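Side-chain contacts in pre-crRNA processing endonuclease (Streptococcus pyogenes serotype M1, PDB 3VZH), which probably cuts CRISPR precursor transcripts into crRNA as the Cas5d endoribonuclease of a type I-C bacterial immune system: residues P37-L42 and T56-E61; Y50-F55 and N113-P118. All blocks are in the same frame, centred on the assembly; numbering follows the deposited sequence.

Contact 1 (37-42 with 56-61) joins helix 39-49 to strand 55-64 within one helix-loop-strand unit; contact 2 (50-55 with 113-118) ties the loop of that unit to the approach of helix 118-130. Contact 1 is central and partly buried, and its chemistry is aliphatic packing beside an arginine bonded to a backbone carbonyl. Contact 2 is peripheral, its centre about 20 Å from the centre of the chain, with T54 alone buried among its touching residues; a hydroxyl-carboxylate bond and a water hold it. The two touch where N57 ND2 probably donates to Y50 O, 3.2 Å away.

Contact 1: residues P37-L42 and T56-E61; sequences PTRQAL and TNIVTE
L42 and V59 mark the closest approach of the two backbones, with 7.0 Å between L42 CA and V59 CA, as the first turn of helix 39-49 lies over strand 55-64. Such packing of a helix on an antiparallel sheet is consistent with the RRM-like (ferredoxin-like) domain of Cas5 proteins. T38 is the N-cap: its OG1 accepts from A41 N at 3.1 Å, a role suited to a short side chain with a hydroxyl.

V59 and L42 turn their side chains toward each other and meet at about a right angle. V59 has CG1 anti to its backbone N (chi1 172°), which brings this methyl to 4.1 Å from L42 CB, while V59 CG2 lies against the L42 carbonyl. Both side chains also touch F203 of the neighbouring strand 200-213, so compact aliphatic groups suit this buried spot.

The first side-chain bond of R39 points neither toward the strand nor away from it; the bend at chi2 (-147°) helps bring the guanidinium side-on to a single oxygen. R39 NH2 donates to V59 O at 2.8 Å and R39 NE to the same V59 O at 3.1 Å. The oxygen sits near the guanidinium plane; NE comes in the carbonyl plane, whereas NH2 is tilted 32° from it. I58 CG2 approaches R39 NH2 obliquely at 3.8 Å.

Two donors on one acceptor bend both bonds, yet they fix the rotation of the guanidinium. The arginine thus joins helix to strand through a main-chain carbonyl, and the nearby positive charge would probably polarise that V59 peptide group.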
loop_
_atom_site.group_PDB
_atom_site.type_symbol
_atom_site.label_atom_id
_atom_site.label_comp_id
_atom_site.label_asym_id
_atom_site.label_seq_id
_atom_site.Cartn_x
_atom_site.Cartn_y
_atom_site.Cartn_z
ATOM N N PRO A 37 1.526 4.674 -6.184
ATOM C CA PRO A 37 1.441 4.804 -4.712
ATOM C C PRO A 37 2.777 4.698 -3.958
ATOM O O PRO A 37 3.724 4.095 -4.457
ATOM C CB PRO A 37 0.475 3.685 -4.283
ATOM C CG PRO A 37 -0.016 3.018 -5.567
ATOM C CD PRO A 37 0.912 3.432 -6.690
ATOM N N THR A 38 2.905 5.380 -2.825
ATOM C CA THR A 38 4.035 5.121 -1.921
ATOM C C THR A 38 3.699 3.865 -1.043
ATOM O O THR A 38 2.474 3.493 -0.856
ATOM C CB THR A 38 4.269 6.309 -0.985
ATOM O OG1 THR A 38 3.053 6.532 -0.288
ATOM C CG2 THR A 38 4.699 7.566 -1.797
ATOM N N ARG A 39 4.728 3.207 -0.494
ATOM C CA ARG A 39 4.499 2.100 0.429
ATOM C C ARG A 39 3.628 2.554 1.588
ATOM O O ARG A 39 2.661 1.850 2.002
ATOM C CB ARG A 39 5.768 1.462 0.936
ATOM C CG ARG A 39 5.441 0.024 1.371
ATOM C CD ARG A 39 6.264 -0.462 2.538
ATOM N NE ARG A 39 6.408 -1.892 2.412
ATOM C CZ ARG A 39 7.195 -2.623 3.169
ATOM N NH1 ARG A 39 7.877 -2.039 4.150
ATOM N NH2 ARG A 39 7.288 -3.925 2.937
ATOM N N GLN A 40 3.973 3.733 2.094
ATOM C CA GLN A 40 3.133 4.361 3.182
ATOM C C GLN A 40 1.618 4.431 2.836
ATOM O O GLN A 40 0.777 4.052 3.654
ATOM C CB GLN A 40 3.626 5.726 3.617
ATOM C CG GLN A 40 3.048 6.209 4.979
ATOM C CD GLN A 40 3.715 5.503 6.185
ATOM O OE1 GLN A 40 4.647 6.046 6.828
ATOM N NE2 GLN A 40 3.228 4.286 6.520
ATOM N N ALA A 41 1.236 4.896 1.643
ATOM C CA ALA A 41 -0.161 5.026 1.325
ATOM C C ALA A 41 -0.747 3.614 1.244
ATOM O O ALA A 41 -1.924 3.409 1.632
ATOM C CB ALA A 41 -0.337 5.646 -0.044
ATOM N N LEU A 42 0.014 2.655 0.717
ATOM C CA LEU A 42 -0.521 1.311 0.652
ATOM C C LEU A 42 -0.704 0.645 2.025
ATOM O O LEU A 42 -1.753 -0.053 2.229
ATOM C CB LEU A 42 0.313 0.346 -0.232
ATOM C CG LEU A 42 0.498 0.909 -1.631
ATOM C CD1 LEU A 42 1.290 -0.062 -2.521
ATOM C CD2 LEU A 42 -0.898 1.026 -2.254
ATOM N N THR A 56 1.139 -6.560 12.439
ATOM C CA THR A 56 1.571 -5.504 11.558
ATOM C C THR A 56 1.374 -6.000 10.118
ATOM O O THR A 56 1.974 -6.990 9.678
ATOM C CB THR A 56 3.074 -5.288 11.725
ATOM O OG1 THR A 56 3.292 -4.927 13.091
ATOM C CG2 THR A 56 3.584 -4.146 10.713
ATOM N N ASN A 57 0.626 -5.208 9.332
ATOM C CA ASN A 57 0.502 -5.548 7.897
ATOM C C ASN A 57 1.788 -5.114 7.143
ATOM O O ASN A 57 2.296 -3.990 7.374
ATOM C CB ASN A 57 -0.684 -4.747 7.339
ATOM C CG ASN A 57 -2.009 -5.315 7.816
ATOM O OD1 ASN A 57 -2.217 -6.548 7.802
ATOM N ND2 ASN A 57 -2.923 -4.444 8.178
ATOM N N ILE A 58 2.207 -5.991 6.248
ATOM C CA ILE A 58 3.443 -5.839 5.465
ATOM C C ILE A 58 3.072 -5.876 4.014
ATOM O O ILE A 58 2.750 -6.980 3.464
ATOM C CB ILE A 58 4.434 -6.992 5.726
ATOM C CG1 ILE A 58 4.827 -7.149 7.240
ATOM C CG2 ILE A 58 5.718 -6.777 4.907
ATOM C CD1 ILE A 58 5.255 -5.854 7.919
ATOM N N VAL A 59 3.141 -4.731 3.360
ATOM C CA VAL A 59 2.789 -4.679 1.919
ATOM C C VAL A 59 4.040 -5.074 1.139
ATOM O O VAL A 59 5.097 -4.430 1.293
ATOM C CB VAL A 59 2.294 -3.277 1.447
ATOM C CG1 VAL A 59 2.153 -3.269 -0.092
ATOM C CG2 VAL A 59 0.891 -2.985 2.084
ATOM N N THR A 60 3.947 -6.096 0.303
ATOM C CA THR A 60 5.208 -6.560 -0.333
ATOM C C THR A 60 5.304 -6.212 -1.817
ATOM O O THR A 60 6.424 -6.143 -2.393
ATOM C CB THR A 60 5.432 -8.067 -0.189
ATOM O OG1 THR A 60 4.345 -8.784 -0.793
ATOM C CG2 THR A 60 5.607 -8.417 1.296
ATOM N N GLU A 61 4.159 -6.014 -2.458
ATOM C CA GLU A 61 4.142 -5.846 -3.914
ATOM C C GLU A 61 2.887 -5.095 -4.333
ATOM O O GLU A 61 1.801 -5.264 -3.682
ATOM C CB GLU A 61 4.242 -7.173 -4.623
ATOM C CG GLU A 61 4.715 -7.007 -6.057
ATOM C CD GLU A 61 5.013 -8.361 -6.670
ATOM O OE1 GLU A 61 4.086 -9.065 -7.030
ATOM O OE2 GLU A 61 6.203 -8.709 -6.784
#

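Contact 2: residues Y50-F55 and N113-P118; sequences YYKPTF and NSDRLP
T54 and D115 form the tight part of this contact. The T54 hydroxyl OG1 donates to D115 OD2 at 2.6 Å, using the anti lone pair of that oxygen, away from OD1. With OG1 anti to the carbonyl carbon (chi1 -55°), T54 CG2 falls anti to the backbone N and points across as well: it lies 3.5 Å from D115 O and 4.0 Å from R116 CG. Threonine suits the place because one branch bonds while the other packs, and the type I turn from K52 to F55 presents both.

Away from this pair the joint is looser. R116 stretches out from CG to NE, and its NE donates at 2.9 Å to a water that also lies 2.9 Å from T54 O, to which it can donate; the water lies in the guanidinium plane. K52, whose chain is bent twice, stands beside the pair with NZ 4.7 Å from D115 OD2, near enough for attraction but not in contact.

The contact borders the start of helix 118-130, where H121 is hydrogen-bonded to both D115 O and Y50 OH. R116 NH1 forms a salt bridge with E107, and D115 OD1 another with K120. With OD1 on K120 and OD2 on T54, one carboxylate joins the helix start to the 50-55 loop.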
loop_
_atom_site.group_PDB
_atom_site.type_symbol
_atom_site.label_atom_id
_atom_site.label_comp_id
_atom_site.label_asym_id
_atom_site.label_seq_id
_atom_site.Cartn_x
_atom_site.Cartn_y
_atom_site.Cartn_z
ATOM N N TYR A 50 -8.253 -3.993 7.635
ATOM C CA TYR A 50 -8.310 -4.613 8.967
ATOM C C TYR A 50 -7.020 -4.294 9.713
ATOM O O TYR A 50 -5.908 -4.548 9.191
ATOM C CB TYR A 50 -8.480 -6.127 8.809
ATOM C CG TYR A 50 -8.497 -6.937 10.093
ATOM C CD1 TYR A 50 -9.145 -6.464 11.263
ATOM C CD2 TYR A 50 -7.909 -8.185 10.115
ATOM C CE1 TYR A 50 -9.156 -7.253 12.425
ATOM C CE2 TYR A 50 -7.889 -8.953 11.276
ATOM C CZ TYR A 50 -8.538 -8.475 12.410
ATOM O OH TYR A 50 -8.560 -9.265 13.571
ATOM N N TYR A 51 -7.189 -3.726 10.900
ATOM C CA TYR A 51 -6.063 -3.283 11.734
ATOM C C TYR A 51 -6.255 -3.859 13.137
ATOM O O TYR A 51 -7.380 -3.777 13.698
ATOM C CB TYR A 51 -6.011 -1.738 11.872
ATOM C CG TYR A 51 -4.886 -1.406 12.807
ATOM C CD1 TYR A 51 -3.561 -1.447 12.366
ATOM C CD2 TYR A 51 -5.117 -1.149 14.150
ATOM C CE1 TYR A 51 -2.510 -1.238 13.258
ATOM C CE2 TYR A 51 -4.077 -0.952 15.040
ATOM C CZ TYR A 51 -2.763 -0.959 14.554
ATOM O OH TYR A 51 -1.647 -0.753 15.361
ATOM N N LYS A 52 -5.213 -4.470 13.694
ATOM C CA LYS A 52 -5.170 -4.761 15.157
ATOM C C LYS A 52 -3.772 -4.473 15.629
ATOM O O LYS A 52 -2.822 -4.681 14.861
ATOM C CB LYS A 52 -5.536 -6.240 15.434
ATOM C CG LYS A 52 -6.977 -6.613 15.226
ATOM C CD LYS A 52 -7.905 -6.013 16.207
ATOM C CE LYS A 52 -7.992 -6.916 17.422
ATOM N NZ LYS A 52 -8.780 -6.347 18.536
ATOM N N PRO A 53 -3.602 -3.978 16.865
ATOM C CA PRO A 53 -2.269 -3.735 17.378
ATOM C C PRO A 53 -1.519 -5.074 17.550
ATOM O O PRO A 53 -0.291 -5.104 17.651
ATOM C CB PRO A 53 -2.550 -3.094 18.744
ATOM C CG PRO A 53 -3.941 -3.550 19.109
ATOM C CD PRO A 53 -4.659 -3.591 17.804
ATOM N N THR A 54 -2.237 -6.179 17.444
ATOM C CA THR A 54 -1.603 -7.513 17.641
ATOM C C THR A 54 -0.655 -7.861 16.497
ATOM O O THR A 54 0.338 -8.561 16.714
ATOM C CB THR A 54 -2.686 -8.611 17.645
ATOM O OG1 THR A 54 -3.666 -8.268 18.647
ATOM C CG2 THR A 54 -2.097 -9.935 18.131
ATOM N N PHE A 55 -0.997 -7.394 15.284
ATOM C CA PHE A 55 -0.139 -7.672 14.144
ATOM C C PHE A 55 0.168 -6.396 13.326
ATOM O O PHE A 55 -0.394 -5.277 13.591
ATOM C CB PHE A 55 -0.806 -8.787 13.262
ATOM C CG PHE A 55 -2.160 -8.375 12.642
ATOM C CD1 PHE A 55 -3.391 -8.746 13.288
ATOM C CD2 PHE A 55 -2.225 -7.652 11.420
ATOM C CE1 PHE A 55 -4.635 -8.383 12.723
ATOM C CE2 PHE A 55 -3.455 -7.272 10.860
ATOM C CZ PHE A 55 -4.660 -7.643 11.522
ATOM N N ASN A 113 0.266 -11.011 23.466
ATOM C CA ASN A 113 0.597 -12.372 23.094
ATOM C C ASN A 113 -0.606 -13.335 23.030
ATOM O O ASN A 113 -0.656 -14.195 22.160
ATOM C CB ASN A 113 1.732 -12.892 24.035
ATOM C CG ASN A 113 2.429 -14.107 23.482
ATOM O OD1 ASN A 113 2.171 -15.218 23.927
ATOM N ND2 ASN A 113 3.255 -13.920 22.479
ATOM N N SER A 114 -1.583 -13.199 23.927
ATOM C CA SER A 114 -2.752 -14.144 23.949
ATOM C C SER A 114 -3.688 -14.015 22.755
ATOM O O SER A 114 -4.448 -14.950 22.418
ATOM C CB SER A 114 -3.525 -14.018 25.284
ATOM O OG SER A 114 -4.191 -12.766 25.330
ATOM N N ASP A 115 -3.540 -12.876 22.044
ATOM C CA ASP A 115 -4.333 -12.591 20.835
ATOM C C ASP A 115 -3.598 -13.013 19.552
ATOM O O ASP A 115 -4.105 -12.748 18.444
ATOM C CB ASP A 115 -4.671 -11.110 20.711
ATOM C CG ASP A 115 -5.835 -10.851 19.737
ATOM O OD1 ASP A 115 -6.843 -11.608 19.755
ATOM O OD2 ASP A 115 -5.716 -9.926 18.898
ATOM N N ARG A 116 -2.396 -13.594 19.720
ATOM C CA ARG A 116 -1.635 -14.037 18.498
ATOM C C ARG A 116 -2.208 -15.332 17.945
ATOM O O ARG A 116 -1.596 -16.432 18.082
ATOM C CB ARG A 116 -0.115 -14.170 18.755
ATOM C CG ARG A 116 0.524 -12.845 19.082
ATOM C CD ARG A 116 2.008 -12.929 19.310
ATOM N NE ARG A 116 2.532 -11.597 19.564
ATOM C CZ ARG A 116 3.823 -11.270 19.569
ATOM N NH1 ARG A 116 4.744 -12.229 19.470
ATOM N NH2 ARG A 116 4.194 -10.011 19.757
ATOM N N LEU A 117 -3.376 -15.225 17.325
ATOM C CA LEU A 117 -4.171 -16.380 16.898
ATOM C C LEU A 117 -4.287 -16.343 15.400
ATOM O O LEU A 117 -5.112 -15.588 14.862
ATOM C CB LEU A 117 -5.556 -16.283 17.563
ATOM C CG LEU A 117 -5.486 -16.186 19.113
ATOM C CD1 LEU A 117 -6.720 -15.540 19.785
ATOM C CD2 LEU A 117 -5.196 -17.564 19.709
ATOM N N PRO A 118 -3.467 -17.114 14.705
ATOM C CA PRO A 118 -3.392 -16.970 13.273
ATOM C C PRO A 118 -4.724 -17.292 12.562
ATOM O O PRO A 118 -5.099 -16.534 11.665
ATOM C CB PRO A 118 -2.287 -17.980 12.842
ATOM C CG PRO A 118 -1.852 -18.671 14.061
ATOM C CD PRO A 118 -2.400 -17.985 15.258
HETATM O O HOH W 1 1.390 -8.948 19.366
#